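Local atomic coordinates of Uly1 (Catenovulum maritimum, PDB entry 7DRQ), a protein that binds calcium and, as an ulvan lyase of polysaccharide lyase family 24, probably cleaves the algal polysaccharide ulvan by elimination. Residues T352-G357 and E407-I412; Q401-G406 and V449-G454. One frame throughout, in Å; residues are numbered along the deposited sequence.

How the interactions relate
Both interactions join neighbouring antiparallel sheets, consistent with blades of a beta-propeller, and both use the sheet that holds strands 403-405 and 408-415. Interaction 1 sets this sheet against the end of strand 350-353 and the turn after it. It is partly buried: methyl groups meet inside, while an amide, a water and a calcium ion lie at the outer end. Interaction 2 sets the same sheet against strand 444-452 of the next one. It is a surface contact, its residues partly exposed, and is mostly apolar, with a tyrosine ring on a valine. The two contacts meet where Y410 N probably hydrogen-bonds to Y403 O, at 2.8 Å, and where T404 CG2 packs on T352 OG1.

Interaction 1: T352-G357 and E407-I412; sequences TVTENG and ENIYII. With CA (calcium ion), chain D.
T352-G357 and E407-I412 run in nearly opposite directions, 163° apart where they touch, with the CA atoms of E355 and E407 nearest at 6.3 Å. No hydrogen bond links them directly. The inner part is apolar. I409 CG2 meets T354 CG2 at 3.5 Å and T352 CG2 at 3.9 Å. With T354 OG1 between the backbone N and the carbonyl carbon (chi1 71°), the hydroxyl serves its own turn and CG2 meets I409. That OG1 accepts from N356 N at 3.1 Å, an ST turn, and is also hydrogen-bonded to D358. T354-G357 is a type I beta turn. At the outer end both ends of the N356 amide are used. Its ND2 packs against E407 CB at 3.6 Å. The same ND2 donates to a water at 2.9 Å, and this water donates to E407 O, bridging the segments. N356 OD1 binds the calcium ion at 2.5 Å, which probably fixes the rotation of the amide. Three waters also bind the calcium, one of them donating to E355 O. The contact is consistent with packing between adjacent blades of a beta-propeller: strand 350-353 and its turn meet the sheet that holds strand 408-415.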
loop_
_atom_site.group_PDB
_atom_site.type_symbol
_atom_site.label_atom_id
_atom_site.label_comp_id
_atom_site.label_asym_id
_atom_site.label_seq_id
_atom_site.Cartn_x
_atom_site.Cartn_y
_atom_site.Cartn_z
ATOM N N THR A 352 -2.631 -0.217 -13.912
ATOM C CA THR A 352 -1.301 0.238 -14.295
ATOM C C THR A 352 -1.412 0.893 -15.663
ATOM O O THR A 352 -2.432 0.772 -16.347
ATOM C CB THR A 352 -0.289 -0.919 -14.304
ATOM O OG1 THR A 352 1.031 -0.402 -14.514
ATOM C CG2 THR A 352 -0.623 -1.899 -15.419
ATOM N N VAL A 353 -0.371 1.635 -16.032
ATOM C CA VAL A 353 -0.204 2.148 -17.384
ATOM C C VAL A 353 1.203 1.783 -17.822
ATOM O O VAL A 353 2.166 2.070 -17.105
ATOM C CB VAL A 353 -0.423 3.680 -17.474
ATOM C CG1 VAL A 353 -0.258 4.155 -18.928
ATOM C CG2 VAL A 353 -1.794 4.068 -16.926
ATOM N N THR A 354 1.325 1.136 -18.979
ATOM C CA THR A 354 2.639 0.720 -19.461
ATOM C C THR A 354 3.411 1.907 -20.032
ATOM O O THR A 354 2.869 2.990 -20.261
ATOM C CB THR A 354 2.523 -0.329 -20.561
ATOM O OG1 THR A 354 2.021 0.316 -21.743
ATOM C CG2 THR A 354 1.581 -1.476 -20.150
ATOM N N GLU A 355 4.700 1.677 -20.292
ATOM C CA GLU A 355 5.549 2.683 -20.922
ATOM C C GLU A 355 5.096 3.053 -22.331
ATOM O O GLU A 355 5.636 4.013 -22.899
ATOM C CB GLU A 355 7.007 2.195 -20.963
ATOM C CG GLU A 355 7.246 1.121 -22.009
ATOM C CD GLU A 355 8.704 0.704 -22.114
ATOM O OE1 GLU A 355 9.488 1.025 -21.197
ATOM O OE2 GLU A 355 9.058 0.059 -23.121
ATOM N N ASN A 356 4.139 2.328 -22.910
ATOM C CA ASN A 356 3.562 2.680 -24.200
ATOM C C ASN A 356 2.158 3.252 -24.064
ATOM O O ASN A 356 1.447 3.396 -25.068
ATOM C CB ASN A 356 3.555 1.460 -25.119
ATOM C CG ASN A 356 4.945 0.971 -25.396
ATOM O OD1 ASN A 356 5.855 1.771 -25.479
ATOM N ND2 ASN A 356 5.130 -0.353 -25.487
ATOM N N GLY A 357 1.757 3.606 -22.852
ATOM C CA GLY A 357 0.488 4.280 -22.667
ATOM C C GLY A 357 -0.703 3.362 -22.603
ATOM O O GLY A 357 -1.833 3.859 -22.571
ATOM N N GLU A 407 7.452 -3.260 -22.442
ATOM C CA GLU A 407 6.182 -3.206 -23.152
ATOM C C GLU A 407 5.105 -4.087 -22.532
ATOM O O GLU A 407 4.012 -4.187 -23.105
ATOM C CB GLU A 407 6.387 -3.607 -24.615
ATOM C CG GLU A 407 6.769 -5.058 -24.812
ATOM C CD GLU A 407 6.700 -5.484 -26.271
ATOM O OE1 GLU A 407 6.356 -4.650 -27.131
ATOM O OE2 GLU A 407 6.973 -6.662 -26.559
ATOM N N ASN A 408 5.365 -4.723 -21.389
ATOM C CA ASN A 408 4.500 -5.779 -20.881
ATOM C C ASN A 408 3.767 -5.382 -19.606
ATOM O O ASN A 408 4.156 -4.458 -18.889
ATOM C CB ASN A 408 5.308 -7.052 -20.597
ATOM C CG ASN A 408 5.960 -7.601 -21.838
ATOM O OD1 ASN A 408 5.313 -7.746 -22.873
ATOM N ND2 ASN A 408 7.249 -7.892 -21.749
ATOM N N ILE A 409 2.694 -6.123 -19.329
ATOM C CA ILE A 409 2.098 -6.164 -18.002
ATOM C C ILE A 409 2.282 -7.571 -17.449
ATOM O O ILE A 409 2.488 -8.536 -18.190
ATOM C CB ILE A 409 0.603 -5.768 -17.995
ATOM C CG1 ILE A 409 -0.198 -6.686 -18.927
ATOM C CG2 ILE A 409 0.443 -4.289 -18.357
ATOM C CD1 ILE A 409 -1.732 -6.424 -18.886
ATOM N N TYR A 410 2.204 -7.684 -16.125
ATOM C CA TYR A 410 2.511 -8.937 -15.451
ATOM C C TYR A 410 1.508 -9.226 -14.351
ATOM O O TYR A 410 1.073 -8.317 -13.640
ATOM C CB TYR A 410 3.906 -8.925 -14.823
ATOM C CG TYR A 410 5.014 -8.702 -15.799
ATOM C CD1 TYR A 410 5.623 -9.777 -16.442
ATOM C CD2 TYR A 410 5.472 -7.420 -16.076
ATOM C CE1 TYR A 410 6.657 -9.579 -17.334
ATOM C CE2 TYR A 410 6.500 -7.214 -16.977
ATOM C CZ TYR A 410 7.089 -8.296 -17.596
ATOM O OH TYR A 410 8.111 -8.096 -18.493
ATOM N N ILE A 411 1.157 -10.513 -14.221
ATOM C CA ILE A 411 0.559 -11.073 -13.020
ATOM C C ILE A 411 1.662 -11.834 -12.300
ATOM O O ILE A 411 2.378 -12.624 -12.923
ATOM C CB ILE A 411 -0.620 -12.000 -13.357
ATOM C CG1 ILE A 411 -1.782 -11.213 -13.964
ATOM C CG2 ILE A 411 -1.078 -12.772 -12.119
ATOM C CD1 ILE A 411 -2.728 -12.092 -14.769
ATOM N N ILE A 412 1.828 -11.574 -11.006
ATOM C CA ILE A 412 2.894 -12.181 -10.217
ATOM C C ILE A 412 2.264 -12.715 -8.940
ATOM O O ILE A 412 1.548 -11.985 -8.243
ATOM C CB ILE A 412 4.018 -11.179 -9.900
ATOM C CG1 ILE A 412 4.653 -10.657 -11.196
ATOM C CG2 ILE A 412 5.067 -11.808 -8.965
ATOM C CD1 ILE A 412 5.454 -9.371 -11.010
HETATM CA CA CA D . 6.875 3.191 -27.204
HETATM O O HOH W 1 7.409 4.431 -25.107
HETATM O O HOH W 2 3.017 -2.157 -24.818
HETATM O O HOH W 3 4.784 2.262 -28.396
HETATM O O HOH W 4 7.562 1.044 -28.145
#

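Interaction 2: Q401-G406 and V449-G454; sequences QLYTAG and VHIHDG
Y403 CG lies anti to its carbonyl carbon (chi1 -52°), and V449 CG1 lies anti to its backbone N (chi1 168°); the two side chains reach toward each other, tip to tip. They join two neighbouring sheets, consistent with adjacent blades of a beta-propeller. Strand 403-405 is outermost in one sheet and strand 444-452 is outermost in the other. The short strand segments run nearly parallel, 17° apart, but their axes stay 8.0 Å from each other. Side chains therefore fill the interface, and no hydrogen bond crosses it directly.

V449 CG1 lies over one face of the Y403 ring, 3.6 Å from its centroid. This is a CH-pi contact. The methyl is offset toward the rim, and its nearest ring atom is CE1. V449 CB and CG2 pack near the phenol end, close to CZ and OH. Further along the strands, I451 CG1 meets Y403 CB at 4.0 Å. The other branch of I451 turns to the next residues: CG2 packs on T404 O at 3.7 Å and on A405 CB at 4.1 Å. I412 touches both Y403 and V449, and L456 lies against V449 and I451. These neighbours extend the apolar packing into both sheets.

An alanine in place of Y403 would remove the ring and hydroxyl, and would probably open a gap beside V449 CG1 and leave the water at V449 N without its phenol partner. A polar link between the strands runs through that water. It accepts a hydrogen bond from V449 N at 2.9 Å and is hydrogen-bonded to Y403 OH at 2.8 Å.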
loop_
_atom_site.group_PDB
_atom_site.type_symbol
_atom_site.label_atom_id
_atom_site.label_comp_id
_atom_site.label_asym_id
_atom_site.label_seq_id
_atom_site.Cartn_x
_atom_site.Cartn_y
_atom_site.Cartn_z
ATOM N N GLN A 401 -3.505 -8.163 -8.491
ATOM C CA GLN A 401 -2.632 -7.028 -8.744
ATOM C C GLN A 401 -2.059 -7.121 -10.152
ATOM O O GLN A 401 -1.963 -8.206 -10.730
ATOM C CB GLN A 401 -1.516 -6.947 -7.680
ATOM C CG GLN A 401 -2.042 -6.297 -6.395
ATOM C CD GLN A 401 -0.995 -6.094 -5.324
ATOM O OE1 GLN A 401 -0.190 -5.161 -5.388
ATOM N NE2 GLN A 401 -1.019 -6.952 -4.310
ATOM N N LEU A 402 -1.707 -5.965 -10.714
ATOM C CA LEU A 402 -1.059 -5.885 -12.018
ATOM C C LEU A 402 0.231 -5.089 -11.894
ATOM O O LEU A 402 0.302 -4.112 -11.141
ATOM C CB LEU A 402 -1.956 -5.217 -13.073
ATOM C CG LEU A 402 -2.898 -5.995 -13.987
ATOM C CD1 LEU A 402 -3.364 -5.051 -15.106
ATOM C CD2 LEU A 402 -2.254 -7.261 -14.555
ATOM N N TYR A 403 1.244 -5.496 -12.652
ATOM C CA TYR A 403 2.538 -4.838 -12.676
ATOM C C TYR A 403 2.930 -4.551 -14.123
ATOM O O TYR A 403 2.314 -5.056 -15.069
ATOM C CB TYR A 403 3.592 -5.715 -11.982
ATOM C CG TYR A 403 3.130 -6.146 -10.618
ATOM C CD1 TYR A 403 3.256 -5.292 -9.527
ATOM C CD2 TYR A 403 2.532 -7.388 -10.416
ATOM C CE1 TYR A 403 2.824 -5.668 -8.278
ATOM C CE2 TYR A 403 2.098 -7.771 -9.162
ATOM C CZ TYR A 403 2.243 -6.903 -8.100
ATOM O OH TYR A 403 1.824 -7.274 -6.841
ATOM N N THR A 404 3.975 -3.740 -14.304
ATOM C CA THR A 404 4.401 -3.439 -15.663
ATOM C C THR A 404 5.900 -3.209 -15.717
ATOM O O THR A 404 6.516 -2.728 -14.758
ATOM C CB THR A 404 3.651 -2.223 -16.249
ATOM O OG1 THR A 404 3.870 -2.168 -17.667
ATOM C CG2 THR A 404 4.107 -0.893 -15.602
ATOM N N ALA A 405 6.482 -3.589 -16.850
ATOM C CA ALA A 405 7.876 -3.305 -17.151
ATOM C C ALA A 405 8.042 -3.456 -18.649
ATOM O O ALA A 405 7.449 -4.355 -19.251
ATOM C CB ALA A 405 8.845 -4.235 -16.400
ATOM N N GLY A 406 8.826 -2.562 -19.246
ATOM C CA GLY A 406 8.975 -2.594 -20.689
ATOM C C GLY A 406 7.628 -2.497 -21.365
ATOM O O GLY A 406 6.734 -1.776 -20.914
ATOM N N VAL A 449 5.348 -7.326 -4.072
ATOM C CA VAL A 449 6.111 -7.152 -5.303
ATOM C C VAL A 449 6.591 -5.711 -5.401
ATOM O O VAL A 449 5.824 -4.777 -5.134
ATOM C CB VAL A 449 5.226 -7.506 -6.512
ATOM C CG1 VAL A 449 5.877 -7.049 -7.812
ATOM C CG2 VAL A 449 4.909 -8.994 -6.521
ATOM N N HIS A 450 7.851 -5.530 -5.806
ATOM C CA HIS A 450 8.379 -4.230 -6.210
ATOM C C HIS A 450 9.143 -4.414 -7.512
ATOM O O HIS A 450 10.087 -5.203 -7.566
ATOM C CB HIS A 450 9.289 -3.642 -5.129
ATOM C CG HIS A 450 9.848 -2.295 -5.476
ATOM N ND1 HIS A 450 9.090 -1.146 -5.424
ATOM C CD2 HIS A 450 11.085 -1.914 -5.870
ATOM C CE1 HIS A 450 9.832 -0.114 -5.784
ATOM N NE2 HIS A 450 11.049 -0.549 -6.053
ATOM N N ILE A 451 8.730 -3.703 -8.565
ATOM C CA ILE A 451 9.409 -3.743 -9.856
ATOM C C ILE A 451 10.362 -2.558 -9.925
ATOM O O ILE A 451 9.958 -1.417 -9.665
ATOM C CB ILE A 451 8.399 -3.699 -11.018
ATOM C CG1 ILE A 451 7.330 -4.791 -10.858
ATOM C CG2 ILE A 451 9.127 -3.804 -12.361
ATOM C CD1 ILE A 451 7.895 -6.189 -10.785
ATOM N N HIS A 452 11.622 -2.812 -10.274
ATOM C CA HIS A 452 12.593 -1.725 -10.342
ATOM C C HIS A 452 13.666 -2.081 -11.358
ATOM O O HIS A 452 14.315 -3.121 -11.231
ATOM C CB HIS A 452 13.205 -1.464 -8.963
ATOM C CG HIS A 452 14.320 -0.468 -8.969
ATOM N ND1 HIS A 452 14.101 0.886 -8.849
ATOM C CD2 HIS A 452 15.660 -0.626 -9.081
ATOM C CE1 HIS A 452 15.258 1.521 -8.880
ATOM N NE2 HIS A 452 16.219 0.627 -9.024
ATOM N N ASP A 453 13.841 -1.226 -12.367
ATOM C CA ASP A 453 14.907 -1.371 -13.360
ATOM C C ASP A 453 14.888 -2.753 -14.010
ATOM O O ASP A 453 15.903 -3.445 -14.085
ATOM C CB ASP A 453 16.268 -1.087 -12.727
ATOM C CG ASP A 453 17.296 -0.611 -13.740
ATOM O OD1 ASP A 453 16.925 -0.428 -14.921
ATOM O OD2 ASP A 453 18.472 -0.419 -13.353
ATOM N N GLY A 454 13.711 -3.158 -14.474
ATOM C CA GLY A 454 13.590 -4.420 -15.177
ATOM C C GLY A 454 13.707 -5.665 -14.329
ATOM O O GLY A 454 13.802 -6.762 -14.887
HETATM O O HOH W 5 2.569 -6.682 -4.201
#